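Side-chain contacts in N-acetylmuramoyl-L-alanine amidase domain-containing protein SAOUHSC_02979 (Staphylococcus aureus, PDB 5T1Q), which probably acts as a secreted amidase on bacterial cell-wall peptidoglycan, this chain holding its glucosaminidase-family domain and its C-terminal CHAP domain: residues S95-L100 / F239-D244; A190-Y195 / K335-I340; T209-E214 / D220-S225; H276-R281 / S354-K359. One frame throughout, in Å; residues are numbered along the deposited sequence.

Interaction 1 (S95-L100 / F239-D244)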
loop_
_atom_site.group_PDB
_atom_site.type_symbol
_atom_site.label_atom_id
_atom_site.label_comp_id
_atom_site.label_asym_id
_atom_site.label_seq_id
_atom_site.Cartn_x
_atom_site.Cartn_y
_atom_site.Cartn_z
ATOM N N SER A 95 1.695 4.576 -7.118
ATOM C CA SER A 95 1.824 4.765 -8.561
ATOM C C SER A 95 1.078 5.997 -9.067
ATOM O O SER A 95 0.438 5.959 -10.108
ATOM C CB SER A 95 1.359 3.508 -9.280
ATOM O OG SER A 95 2.058 2.373 -8.767
ATOM N N GLY A 96 1.163 7.075 -8.296
ATOM C CA GLY A 96 0.562 8.357 -8.654
ATOM C C GLY A 96 -0.899 8.559 -8.311
ATOM O O GLY A 96 -1.418 9.651 -8.508
ATOM N N ARG A 97 -1.550 7.536 -7.753
ATOM C CA ARG A 97 -2.995 7.597 -7.458
ATOM C C ARG A 97 -3.392 8.288 -6.151
ATOM O O ARG A 97 -4.521 8.722 -6.018
ATOM C CB ARG A 97 -3.590 6.185 -7.527
ATOM C CG ARG A 97 -3.489 5.619 -8.938
ATOM C CD ARG A 97 -3.930 4.170 -9.093
ATOM N NE ARG A 97 -3.090 3.244 -8.341
ATOM C CZ ARG A 97 -3.076 1.920 -8.498
ATOM N NH1 ARG A 97 -3.809 1.330 -9.441
ATOM N NH2 ARG A 97 -2.278 1.170 -7.732
ATOM N N SER A 98 -2.476 8.404 -5.198
ATOM C CA SER A 98 -2.795 9.046 -3.915
ATOM C C SER A 98 -3.200 10.522 -4.065
ATOM O O SER A 98 -2.667 11.234 -4.908
ATOM C CB SER A 98 -1.598 8.970 -2.984
ATOM O OG SER A 98 -1.871 9.566 -1.723
ATOM N N ALA A 99 -4.118 10.972 -3.218
ATOM C CA ALA A 99 -4.556 12.367 -3.229
ATOM C C ALA A 99 -3.391 13.302 -2.875
ATOM O O ALA A 99 -3.387 14.468 -3.258
ATOM C CB ALA A 99 -5.717 12.572 -2.270
ATOM N N LEU A 100 -2.411 12.767 -2.145
ATOM C CA LEU A 100 -1.204 13.497 -1.765
ATOM C C LEU A 100 -0.268 13.693 -2.965
ATOM O O LEU A 100 0.513 14.641 -2.995
ATOM C CB LEU A 100 -0.457 12.727 -0.665
ATOM C CG LEU A 100 0.877 13.277 -0.159
ATOM C CD1 LEU A 100 0.734 14.697 0.368
ATOM C CD2 LEU A 100 1.435 12.365 0.925
ATOM N N PHE A 239 -4.933 -10.677 -7.508
ATOM C CA PHE A 239 -5.575 -9.438 -7.155
ATOM C C PHE A 239 -5.169 -8.335 -8.116
ATOM O O PHE A 239 -4.031 -8.285 -8.548
ATOM C CB PHE A 239 -5.248 -8.994 -5.727
ATOM C CG PHE A 239 -5.901 -7.684 -5.348
ATOM C CD1 PHE A 239 -7.267 -7.624 -5.121
ATOM C CD2 PHE A 239 -5.160 -6.516 -5.253
ATOM C CE1 PHE A 239 -7.889 -6.428 -4.795
ATOM C CE2 PHE A 239 -5.769 -5.316 -4.926
ATOM C CZ PHE A 239 -7.140 -5.273 -4.690
ATOM N N ARG A 240 -6.127 -7.473 -8.442
ATOM C CA ARG A 240 -5.900 -6.289 -9.288
ATOM C C ARG A 240 -6.892 -5.222 -8.862
ATOM O O ARG A 240 -8.035 -5.529 -8.539
ATOM C CB ARG A 240 -6.047 -6.583 -10.798
ATOM C CG ARG A 240 -5.014 -7.558 -11.352
ATOM C CD ARG A 240 -4.939 -7.601 -12.883
ATOM N NE ARG A 240 -4.132 -6.517 -13.491
ATOM C CZ ARG A 240 -4.597 -5.375 -14.026
ATOM N NH1 ARG A 240 -3.738 -4.499 -14.555
ATOM N NH2 ARG A 240 -5.901 -5.090 -14.058
ATOM N N GLU A 241 -6.431 -3.978 -8.829
ATOM C CA GLU A 241 -7.265 -2.835 -8.467
ATOM C C GLU A 241 -8.094 -2.533 -9.709
ATOM O O GLU A 241 -7.552 -2.253 -10.778
ATOM C CB GLU A 241 -6.373 -1.659 -8.050
ATOM C CG GLU A 241 -7.082 -0.442 -7.460
ATOM C CD GLU A 241 -6.115 0.545 -6.787
ATOM O OE1 GLU A 241 -5.112 0.102 -6.162
ATOM O OE2 GLU A 241 -6.374 1.770 -6.847
ATOM N N VAL A 242 -9.410 -2.628 -9.567
ATOM C CA VAL A 242 -10.321 -2.479 -10.695
ATOM C C VAL A 242 -10.786 -1.039 -10.890
ATOM O O VAL A 242 -10.428 -0.376 -11.870
ATOM C CB VAL A 242 -11.571 -3.390 -10.505
ATOM C CG1 VAL A 242 -12.494 -3.318 -11.724
ATOM C CG2 VAL A 242 -11.149 -4.827 -10.226
ATOM N N SER A 243 -11.574 -0.566 -9.932
ATOM C CA SER A 243 -12.188 0.747 -10.020
ATOM C C SER A 243 -11.233 1.915 -9.807
ATOM O O SER A 243 -10.110 1.759 -9.313
ATOM C CB SER A 243 -13.339 0.842 -9.006
ATOM O OG SER A 243 -12.869 0.672 -7.678
ATOM N N ASP A 244 -11.716 3.083 -10.215
ATOM C CA ASP A 244 -11.020 4.342 -10.035
ATOM C C ASP A 244 -11.573 4.971 -8.754
ATOM O O ASP A 244 -10.825 5.577 -7.982
ATOM C CB ASP A 244 -11.271 5.261 -11.229
ATOM C CG ASP A 244 -10.928 4.600 -12.561
ATOM O OD1 ASP A 244 -10.094 3.664 -12.581
ATOM O OD2 ASP A 244 -11.498 5.022 -13.590
#
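R97 and E241 meet across two irregular loops whose backbones stay well apart, the closest CA atoms, those of R97 and D244, being 9.0 Å from each other. The two side chains reach in from opposite directions and lay their flat ends over one another: the guanidinium and carboxylate planes are only 16° apart. OE1 of E241 sits 3.2 Å above the guanidinium plane, toward its rim, and 3.4 Å from NH2 of R97. E241 has CG anti to its backbone nitrogen (chi1 -172°) and runs on extended, which carries the carboxylate across the gap, while the R97 chain bends at chi3 (-64°) and turns the guanidinium face toward it. NH2 of R97 has its stronger partner in D94, with which it forms a salt bridge; OE1 of E241 in turn accepts a weak hydrogen bond from H250. Loop 95-100 follows helix 82-93 of the glucosaminidase-family part, and loop 239-244 leads toward helix 253-262 of the CHAP part. With no N-H aimed at the carboxylate, this salt bridge between the two parts is a stacked pairing of charges, less directional than an in-plane bidentate one and probably modest in strength at this partly exposed site.

Interaction 2 (A190-Y195 / K335-I340)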
loop_
_atom_site.group_PDB
_atom_site.type_symbol
_atom_site.label_atom_id
_atom_site.label_comp_id
_atom_site.label_asym_id
_atom_site.label_seq_id
_atom_site.Cartn_x
_atom_site.Cartn_y
_atom_site.Cartn_z
ATOM N N ALA A 190 10.645 5.412 7.017
ATOM C CA ALA A 190 9.307 4.930 7.371
ATOM C C ALA A 190 9.326 3.988 8.562
ATOM O O ALA A 190 10.376 3.453 8.942
ATOM C CB ALA A 190 8.685 4.222 6.175
ATOM N N THR A 191 8.156 3.796 9.154
ATOM C CA THR A 191 8.001 2.897 10.296
ATOM C C THR A 191 7.674 1.467 9.837
ATOM O O THR A 191 7.875 0.497 10.576
ATOM C CB THR A 191 6.886 3.398 11.217
ATOM O OG1 THR A 191 5.678 3.508 10.464
ATOM C CG2 THR A 191 7.230 4.758 11.786
ATOM N N ASP A 192 7.171 1.357 8.616
ATOM C CA ASP A 192 6.806 0.073 8.011
ATOM C C ASP A 192 8.008 -0.876 8.085
ATOM O O ASP A 192 9.018 -0.632 7.444
ATOM C CB ASP A 192 6.371 0.323 6.548
ATOM C CG ASP A 192 5.853 -0.927 5.840
ATOM O OD1 ASP A 192 6.022 -2.062 6.344
ATOM O OD2 ASP A 192 5.263 -0.758 4.749
ATOM N N PRO A 193 7.887 -1.974 8.856
ATOM C CA PRO A 193 9.022 -2.885 9.027
ATOM C C PRO A 193 9.356 -3.723 7.793
ATOM O O PRO A 193 10.360 -4.432 7.805
ATOM C CB PRO A 193 8.577 -3.777 10.193
ATOM C CG PRO A 193 7.098 -3.824 10.072
ATOM C CD PRO A 193 6.672 -2.488 9.524
ATOM N N ASN A 194 8.519 -3.657 6.753
ATOM C CA ASN A 194 8.788 -4.371 5.506
ATOM C C ASN A 194 9.188 -3.393 4.412
ATOM O O ASN A 194 9.184 -3.755 3.245
ATOM C CB ASN A 194 7.544 -5.143 5.045
ATOM C CG ASN A 194 7.141 -6.245 6.002
ATOM O OD1 ASN A 194 5.967 -6.379 6.335
ATOM N ND2 ASN A 194 8.099 -7.044 6.432
ATOM N N TYR A 195 9.576 -2.175 4.789
ATOM C CA TYR A 195 9.878 -1.144 3.797
ATOM C C TYR A 195 10.917 -1.584 2.746
ATOM O O TYR A 195 10.652 -1.489 1.533
ATOM C CB TYR A 195 10.312 0.154 4.485
ATOM C CG TYR A 195 10.125 1.392 3.629
ATOM C CD1 TYR A 195 8.850 1.889 3.370
ATOM C CD2 TYR A 195 11.217 2.101 3.134
ATOM C CE1 TYR A 195 8.662 3.028 2.604
ATOM C CE2 TYR A 195 11.039 3.243 2.360
ATOM C CZ TYR A 195 9.766 3.708 2.100
ATOM O OH TYR A 195 9.598 4.852 1.336
ATOM N N LYS A 335 -1.974 -9.136 8.308
ATOM C CA LYS A 335 -0.642 -9.730 8.428
ATOM C C LYS A 335 0.424 -8.638 8.568
ATOM O O LYS A 335 1.495 -8.870 9.137
ATOM C CB LYS A 335 -0.353 -10.637 7.220
ATOM C CG LYS A 335 0.848 -11.567 7.378
ATOM C CD LYS A 335 0.594 -12.647 8.435
ATOM C CE LYS A 335 1.836 -13.485 8.739
ATOM N NZ LYS A 335 2.349 -14.238 7.559
ATOM N N GLY A 336 0.119 -7.445 8.075
ATOM C CA GLY A 336 1.043 -6.314 8.152
ATOM C C GLY A 336 0.505 -5.121 7.376
ATOM O O GLY A 336 -0.518 -5.222 6.693
ATOM N N LEU A 337 1.186 -3.989 7.490
ATOM C CA LEU A 337 0.784 -2.770 6.788
ATOM C C LEU A 337 0.878 -2.931 5.262
ATOM O O LEU A 337 1.937 -3.259 4.742
ATOM C CB LEU A 337 1.682 -1.602 7.235
ATOM C CG LEU A 337 1.423 -0.210 6.655
ATOM C CD1 LEU A 337 0.030 0.258 6.987
ATOM C CD2 LEU A 337 2.440 0.788 7.195
ATOM N N GLY A 338 -0.228 -2.679 4.560
ATOM C CA GLY A 338 -0.291 -2.777 3.093
ATOM C C GLY A 338 -0.095 -4.192 2.542
ATOM O O GLY A 338 0.301 -4.372 1.385
ATOM N N ILE A 339 -0.379 -5.186 3.369
ATOM C CA ILE A 339 -0.213 -6.583 2.989
ATOM C C ILE A 339 -1.571 -7.253 2.801
ATOM O O ILE A 339 -2.439 -7.157 3.657
ATOM C CB ILE A 339 0.535 -7.366 4.083
ATOM C CG1 ILE A 339 1.852 -6.686 4.455
ATOM C CG2 ILE A 339 0.767 -8.817 3.650
ATOM C CD1 ILE A 339 2.839 -6.573 3.329
ATOM N N ILE A 340 -1.737 -7.900 1.661
ATOM C CA ILE A 340 -2.896 -8.707 1.355
ATOM C C ILE A 340 -2.479 -10.137 1.727
ATOM O O ILE A 340 -1.432 -10.587 1.301
ATOM C CB ILE A 340 -3.235 -8.622 -0.137
ATOM C CG1 ILE A 340 -3.709 -7.208 -0.473
ATOM C CG2 ILE A 340 -4.305 -9.644 -0.520
ATOM C CD1 ILE A 340 -3.722 -6.932 -1.956
HETATM O O HOH W 1 4.249 -4.113 6.158
#
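A water molecule, water 1, bridges D192 and L337, joining two turns that have no direct hydrogen bond between them. It lies 2.7 Å from OD1 of D192 and 2.8 Å from the carbonyl O of L337, placed to donate to either; with more acceptors around it than protons, it probably shares them. Beside this polar link the D192 and L337 side chains cross at a slant, CD2 of L337 lying 4.0 Å from CB of D192. In L337 the CG atom is anti to the backbone N (chi1 -178°), which extends the isobutyl group toward the aspartate. D192 is itself firmly held. Its OD1 accepts from the backbone N of N194 at 3.0 Å, an Asx turn in which the donor approaches from 45° out of the carboxylate plane, and OD2 forms a salt bridge with K198, whose NZ also bonds to the carbonyl of L337. The Asx turn coincides with a type I beta turn from D192 to Y195 that leads into helix 195-205 of the glucosaminidase-family part; facing it, a type II turn from G336 to I339 leads into strand 339-345 of the CHAP part's sheet. G338, with phi at 65°, occupies the third position of that turn, where glycine is favoured. On the far side of the water, CD1 of I339 comes to 4.3 Å from OD1 of N194, and both side chains also touch F52 of strand 52-54, while L337 reaches L125 of strand 119-128.

Interaction 3 (T209-E214 / D220-S225)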
loop_
_atom_site.group_PDB
_atom_site.type_symbol
_atom_site.label_atom_id
_atom_site.label_comp_id
_atom_site.label_asym_id
_atom_site.label_seq_id
_atom_site.Cartn_x
_atom_site.Cartn_y
_atom_site.Cartn_z
ATOM N N THR A 209 16.416 -0.842 -12.418
ATOM C CA THR A 209 17.870 -0.637 -12.520
ATOM C C THR A 209 18.266 -0.140 -13.912
ATOM O O THR A 209 19.316 0.474 -14.083
ATOM C CB THR A 209 18.680 -1.914 -12.233
ATOM O OG1 THR A 209 18.249 -2.961 -13.113
ATOM C CG2 THR A 209 18.502 -2.351 -10.788
ATOM N N GLN A 210 17.417 -0.391 -14.904
ATOM C CA GLN A 210 17.705 0.048 -16.262
ATOM C C GLN A 210 17.787 1.587 -16.353
ATOM O O GLN A 210 18.150 2.121 -17.397
ATOM C CB GLN A 210 16.670 -0.505 -17.253
ATOM C CG GLN A 210 15.342 0.239 -17.292
ATOM C CD GLN A 210 14.335 -0.423 -18.215
ATOM O OE1 GLN A 210 14.110 0.044 -19.337
ATOM N NE2 GLN A 210 13.758 -1.541 -17.769
ATOM N N PHE A 211 17.442 2.279 -15.261
ATOM C CA PHE A 211 17.518 3.745 -15.195
ATOM C C PHE A 211 18.674 4.233 -14.304
ATOM O O PHE A 211 18.801 5.436 -14.055
ATOM C CB PHE A 211 16.188 4.323 -14.691
ATOM C CG PHE A 211 14.991 3.870 -15.487
ATOM C CD1 PHE A 211 14.814 4.295 -16.803
ATOM C CD2 PHE A 211 14.038 3.025 -14.924
ATOM C CE1 PHE A 211 13.717 3.881 -17.538
ATOM C CE2 PHE A 211 12.934 2.615 -15.655
ATOM C CZ PHE A 211 12.775 3.041 -16.963
ATOM N N ASP A 212 19.507 3.306 -13.830
ATOM C CA ASP A 212 20.637 3.638 -12.965
ATOM C C ASP A 212 21.924 3.930 -13.740
ATOM O O ASP A 212 22.813 4.573 -13.210
ATOM C CB ASP A 212 20.910 2.499 -11.964
ATOM C CG ASP A 212 19.841 2.381 -10.889
ATOM O OD1 ASP A 212 19.077 3.350 -10.684
ATOM O OD2 ASP A 212 19.783 1.320 -10.221
ATOM N N ASP A 213 22.007 3.465 -14.983
ATOM C CA ASP A 213 23.208 3.631 -15.798
ATOM C C ASP A 213 23.295 4.995 -16.480
ATOM O O ASP A 213 22.328 5.763 -16.503
ATOM C CB ASP A 213 23.286 2.491 -16.826
ATOM C CG ASP A 213 23.434 1.121 -16.171
ATOM O OD1 ASP A 213 23.901 1.047 -15.014
ATOM O OD2 ASP A 213 23.105 0.112 -16.823
ATOM N N GLU A 214 24.476 5.256 -17.052
ATOM C CA GLU A 214 24.813 6.527 -17.703
ATOM C C GLU A 214 23.828 6.914 -18.797
ATOM O O GLU A 214 23.246 7.999 -18.758
ATOM C CB GLU A 214 26.240 6.472 -18.283
ATOM C CG GLU A 214 27.369 6.384 -17.250
ATOM C CD GLU A 214 27.310 5.147 -16.349
ATOM O OE1 GLU A 214 26.647 4.144 -16.719
ATOM O OE2 GLU A 214 27.937 5.184 -15.261
ATOM N N ASP A 220 10.084 3.513 -25.129
ATOM C CA ASP A 220 9.147 2.764 -25.982
ATOM C C ASP A 220 9.339 1.238 -25.859
ATOM O O ASP A 220 8.421 0.480 -26.184
ATOM C CB ASP A 220 9.226 3.217 -27.447
ATOM C CG ASP A 220 8.752 4.659 -27.642
ATOM O OD1 ASP A 220 8.600 5.395 -26.640
ATOM O OD2 ASP A 220 8.545 5.062 -28.804
ATOM N N LYS A 221 10.520 0.802 -25.399
ATOM C CA LYS A 221 10.791 -0.629 -25.161
ATOM C C LYS A 221 10.804 -0.980 -23.658
ATOM O O LYS A 221 11.272 -2.058 -23.266
ATOM C CB LYS A 221 12.108 -1.080 -25.818
ATOM C CG LYS A 221 13.387 -0.464 -25.258
ATOM C CD LYS A 221 14.638 -1.235 -25.688
ATOM C CE LYS A 221 14.822 -1.318 -27.202
ATOM N NZ LYS A 221 15.004 0.017 -27.841
ATOM N N TYR A 222 10.279 -0.082 -22.825
ATOM C CA TYR A 222 10.255 -0.324 -21.385
ATOM C C TYR A 222 9.294 -1.445 -20.990
ATOM O O TYR A 222 9.680 -2.370 -20.282
ATOM C CB TYR A 222 9.902 0.949 -20.611
ATOM C CG TYR A 222 9.647 0.671 -19.152
ATOM C CD1 TYR A 222 10.666 0.202 -18.324
ATOM C CD2 TYR A 222 8.384 0.857 -18.599
ATOM C CE1 TYR A 222 10.430 -0.076 -16.988
ATOM C CE2 TYR A 222 8.147 0.593 -17.266
ATOM C CZ TYR A 222 9.172 0.129 -16.465
ATOM O OH TYR A 222 8.917 -0.132 -15.144
ATOM N N GLU A 223 8.048 -1.365 -21.444
ATOM C CA GLU A 223 7.066 -2.392 -21.088
ATOM C C GLU A 223 7.480 -3.793 -21.537
ATOM O O GLU A 223 7.103 -4.781 -20.919
ATOM C CB GLU A 223 5.667 -2.029 -21.584
ATOM C CG GLU A 223 5.107 -0.786 -20.900
ATOM C CD GLU A 223 3.611 -0.594 -21.096
ATOM O OE1 GLU A 223 2.902 -1.579 -21.407
ATOM O OE2 GLU A 223 3.134 0.546 -20.904
ATOM N N ARG A 224 8.302 -3.862 -22.575
ATOM C CA ARG A 224 8.804 -5.136 -23.091
ATOM C C ARG A 224 9.730 -5.843 -22.083
ATOM O O ARG A 224 9.834 -7.070 -22.095
ATOM C CB ARG A 224 9.574 -4.891 -24.394
ATOM C CG ARG A 224 9.617 -6.064 -25.354
ATOM C CD ARG A 224 10.407 -5.669 -26.595
ATOM N NE ARG A 224 9.840 -6.206 -27.835
ATOM C CZ ARG A 224 8.769 -5.698 -28.458
ATOM N NH1 ARG A 224 8.339 -6.241 -29.597
ATOM N NH2 ARG A 224 8.105 -4.655 -27.946
ATOM N N SER A 225 10.388 -5.066 -21.217
ATOM C CA SER A 225 11.345 -5.609 -20.233
ATOM C C SER A 225 10.714 -6.177 -18.962
ATOM O O SER A 225 11.346 -6.976 -18.271
ATOM C CB SER A 225 12.349 -4.526 -19.833
ATOM O OG SER A 225 11.691 -3.446 -19.194
#
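Only a short connection separates the 3-10 turn at 209-211 from the weakly bonded helix at 222-225, and their backbones come no closer than 9.0 Å, between the CA atoms of Q210 and Y222, so side chains fill the gap. Q210 has CG between its backbone N and carbonyl carbon (chi1 79°), which lays CG over the centre of one F211 face, and the extended chain beyond carries the amide to S225. There NE2 donates to OG at 3.2 Å, with an angle of 166° at the hydrogen and the hydroxyl practically in the amide plane. The backbone N of S225 bonds to the carbonyl O of Y222 at 2.9 Å, tying the serine to its own helix; OG also donates to that oxygen, at a short distance. NE2 of Q210 has a further acceptor in the carbonyl of Q207, and lies at the edge of the Y222 ring, 3.6 Å from CD1. F211 meets the same tyrosine obliquely, CZ to CD1 at 3.8 Å with ring planes at 46°. This oblique aromatic pair, with a glutamine-serine hydrogen bond beside it, packs the short 3-10 and helical turns that follow helix 195-205 against helices 58-78 and 82-93, through A68, I86 and V64.

Interaction 4 (H276-R281 / S354-K359). With NA (sodium ion), chain E.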
loop_
_atom_site.group_PDB
_atom_site.type_symbol
_atom_site.label_atom_id
_atom_site.label_comp_id
_atom_site.label_asym_id
_atom_site.label_seq_id
_atom_site.Cartn_x
_atom_site.Cartn_y
_atom_site.Cartn_z
ATOM N N HIS A 276 -17.834 -4.308 10.740
ATOM C CA HIS A 276 -18.862 -5.002 11.498
ATOM C C HIS A 276 -20.283 -4.583 11.143
ATOM O O HIS A 276 -21.221 -5.339 11.419
ATOM C CB HIS A 276 -18.643 -4.852 13.012
ATOM C CG HIS A 276 -18.876 -3.476 13.518
ATOM N ND1 HIS A 276 -19.985 -3.147 14.258
ATOM C CD2 HIS A 276 -18.174 -2.328 13.353
ATOM C CE1 HIS A 276 -19.945 -1.859 14.554
ATOM N NE2 HIS A 276 -18.869 -1.334 14.001
ATOM N N ASN A 277 -20.451 -3.376 10.591
ATOM C CA ASN A 277 -21.765 -2.914 10.178
ATOM C C ASN A 277 -22.174 -3.410 8.810
ATOM O O ASN A 277 -23.287 -3.152 8.390
ATOM C CB ASN A 277 -21.829 -1.384 10.150
ATOM C CG ASN A 277 -22.026 -0.781 11.516
ATOM O OD1 ASN A 277 -22.759 -1.318 12.343
ATOM N ND2 ASN A 277 -21.417 0.374 11.739
ATOM N N TRP A 278 -21.291 -4.112 8.111
ATOM C CA TRP A 278 -21.614 -4.556 6.752
ATOM C C TRP A 278 -22.809 -5.500 6.656
ATOM O O TRP A 278 -23.670 -5.315 5.797
ATOM C CB TRP A 278 -20.385 -5.176 6.088
ATOM C CG TRP A 278 -19.447 -4.155 5.489
ATOM C CD1 TRP A 278 -19.087 -2.958 6.015
ATOM C CD2 TRP A 278 -18.682 -4.311 4.292
ATOM N NE1 TRP A 278 -18.187 -2.317 5.173
ATOM C CE2 TRP A 278 -17.913 -3.141 4.123
ATOM C CE3 TRP A 278 -18.572 -5.333 3.340
ATOM C CZ2 TRP A 278 -17.061 -2.955 3.039
ATOM C CZ3 TRP A 278 -17.738 -5.135 2.245
ATOM C CH2 TRP A 278 -16.993 -3.961 2.109
ATOM N N ASN A 279 -22.875 -6.491 7.550
ATOM C CA ASN A 279 -23.950 -7.477 7.483
ATOM C C ASN A 279 -25.340 -6.897 7.774
ATOM O O ASN A 279 -26.276 -7.154 7.023
ATOM C CB ASN A 279 -23.640 -8.742 8.315
ATOM C CG ASN A 279 -23.423 -8.458 9.782
ATOM O OD1 ASN A 279 -23.085 -7.332 10.177
ATOM N ND2 ASN A 279 -23.590 -9.477 10.603
ATOM N N ASN A 280 -25.477 -6.131 8.854
ATOM C CA ASN A 280 -26.776 -5.516 9.201
ATOM C C ASN A 280 -27.151 -4.404 8.193
ATOM O O ASN A 280 -28.292 -4.302 7.788
ATOM C CB ASN A 280 -26.806 -4.983 10.641
ATOM C CG ASN A 280 -25.561 -4.207 11.001
ATOM O OD1 ASN A 280 -24.472 -4.792 11.123
ATOM N ND2 ASN A 280 -25.695 -2.907 11.187
ATOM N N ARG A 281 -26.197 -3.586 7.763
ATOM C CA ARG A 281 -26.540 -2.578 6.776
ATOM C C ARG A 281 -26.880 -3.207 5.425
ATOM O O ARG A 281 -27.842 -2.787 4.791
ATOM C CB ARG A 281 -25.441 -1.544 6.613
ATOM C CG ARG A 281 -25.293 -0.627 7.818
ATOM C CD ARG A 281 -24.452 0.587 7.481
ATOM N NE ARG A 281 -24.174 1.382 8.666
ATOM C CZ ARG A 281 -23.438 2.485 8.684
ATOM N NH1 ARG A 281 -22.901 2.989 7.559
ATOM N NH2 ARG A 281 -23.244 3.108 9.836
ATOM N N SER A 354 -21.244 -14.043 8.917
ATOM C CA SER A 354 -22.259 -13.598 7.962
ATOM C C SER A 354 -21.646 -13.449 6.600
ATOM O O SER A 354 -20.540 -12.925 6.473
ATOM C CB SER A 354 -22.863 -12.266 8.371
ATOM O OG SER A 354 -23.658 -12.426 9.489
ATOM N N TYR A 355 -22.368 -13.917 5.587
ATOM C CA TYR A 355 -21.921 -13.872 4.189
ATOM C C TYR A 355 -22.848 -12.989 3.372
ATOM O O TYR A 355 -24.043 -13.222 3.340
ATOM C CB TYR A 355 -21.884 -15.274 3.629
ATOM C CG TYR A 355 -20.950 -16.151 4.434
ATOM C CD1 TYR A 355 -21.400 -16.801 5.598
ATOM C CD2 TYR A 355 -19.608 -16.279 4.084
ATOM C CE1 TYR A 355 -20.533 -17.560 6.378
ATOM C CE2 TYR A 355 -18.745 -17.044 4.849
ATOM C CZ TYR A 355 -19.210 -17.674 6.001
ATOM O OH TYR A 355 -18.367 -18.445 6.751
ATOM N N ILE A 356 -22.287 -11.967 2.728
ATOM C CA ILE A 356 -23.063 -11.046 1.908
ATOM C C ILE A 356 -22.839 -11.355 0.440
ATOM O O ILE A 356 -21.700 -11.305 -0.043
ATOM C CB ILE A 356 -22.630 -9.583 2.157
ATOM C CG1 ILE A 356 -22.722 -9.221 3.648
ATOM C CG2 ILE A 356 -23.482 -8.616 1.330
ATOM C CD1 ILE A 356 -22.020 -7.922 4.010
ATOM N N THR A 357 -23.904 -11.673 -0.282
ATOM C CA THR A 357 -23.802 -11.874 -1.724
ATOM C C THR A 357 -23.928 -10.510 -2.372
ATOM O O THR A 357 -24.875 -9.799 -2.098
ATOM C CB THR A 357 -24.909 -12.807 -2.240
ATOM O OG1 THR A 357 -24.771 -14.083 -1.599
ATOM C CG2 THR A 357 -24.838 -12.997 -3.774
ATOM N N GLY A 358 -22.958 -10.127 -3.205
ATOM C CA GLY A 358 -23.009 -8.824 -3.899
ATOM C C GLY A 358 -24.007 -8.828 -5.053
ATOM O O GLY A 358 -24.459 -9.881 -5.477
ATOM N N LYS A 359 -24.347 -7.643 -5.550
ATOM C CA LYS A 359 -25.264 -7.499 -6.683
ATOM C C LYS A 359 -24.479 -7.305 -7.963
ATOM O O LYS A 359 -23.251 -7.366 -7.942
ATOM C CB LYS A 359 -26.208 -6.328 -6.452
ATOM C CG LYS A 359 -27.212 -6.598 -5.356
ATOM C CD LYS A 359 -27.917 -5.326 -4.926
ATOM C CE LYS A 359 -28.771 -5.576 -3.695
ATOM N NZ LYS A 359 -29.174 -4.309 -3.030
ATOM O OXT LYS A 359 -25.033 -7.087 -9.047
HETATM NA NA NA E . -23.027 -6.172 12.351
HETATM O O HOH W 2 -22.822 -4.581 13.968
HETATM O O HOH W 3 -24.879 -7.573 13.440
#
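N279 and S354 form the polar half of a contact whose apolar half is I356 pressed against the start of helix 278-284. On the packed side, CD1 of I356 lies 3.6 Å from the carbonyl O of W278 and 3.8 Å from its CB, near the plane of the indole at its edge. With CG1 beside its backbone N (chi1 -55°), I356 directs the delta methyl at the helix. V300 of strand 298-301 touches W278, N279 and I356 alike, and NE1 of W278 is bonded to the carbonyl of G273. In the polar half, ND2 of N279 donates to OG of S354 at 3.2 Å, with the hydroxyl 14° from the amide plane. Helix 278-284 here lies against strand 354-357, the last strand of the chain, which sits between strands 298-301 and 288-290 in the sheet of the CHAP domain, a family of papain-like fold. The looser, hydrated side belongs to the other end of the same amide. OD1 of N279 binds a sodium ion at 2.5 Å, together with OD1 of N280 at 2.3 Å, the backbone O of H276 at 2.2 Å, E302 and two waters. One of these, water 2, also approaches ND1 of H276 at 3.2 Å. The hydrogen bond to S354 and the metal bond together fix the rotation of the N279 amide, and the cation probably polarises it, making ND2 a better donor.

Overall arrangement
Interactions 1 and 2 both join the glucosaminidase-family part to the CHAP part; their centres are 18 Å apart, and they touch where CD2 of F239 packs on CD1 of I340 at 3.6 Å. Their segments alternate along the chain, and each joins the same two parts. Interactions 3 and 4 lie on opposite sides of the chain's centre, their own centres about 46 Å apart; interaction 4 is within the CHAP part. Interactions 2 and 4 reach the same sheet, through strands 339-345 and 354-357, yet their nearest atoms are about 14 Å apart. Of the four, interaction 4 contains a bound sodium ion, and W278 lies near, without touching, C253, H314 and E331, whose geometry is consistent with a catalytic triad.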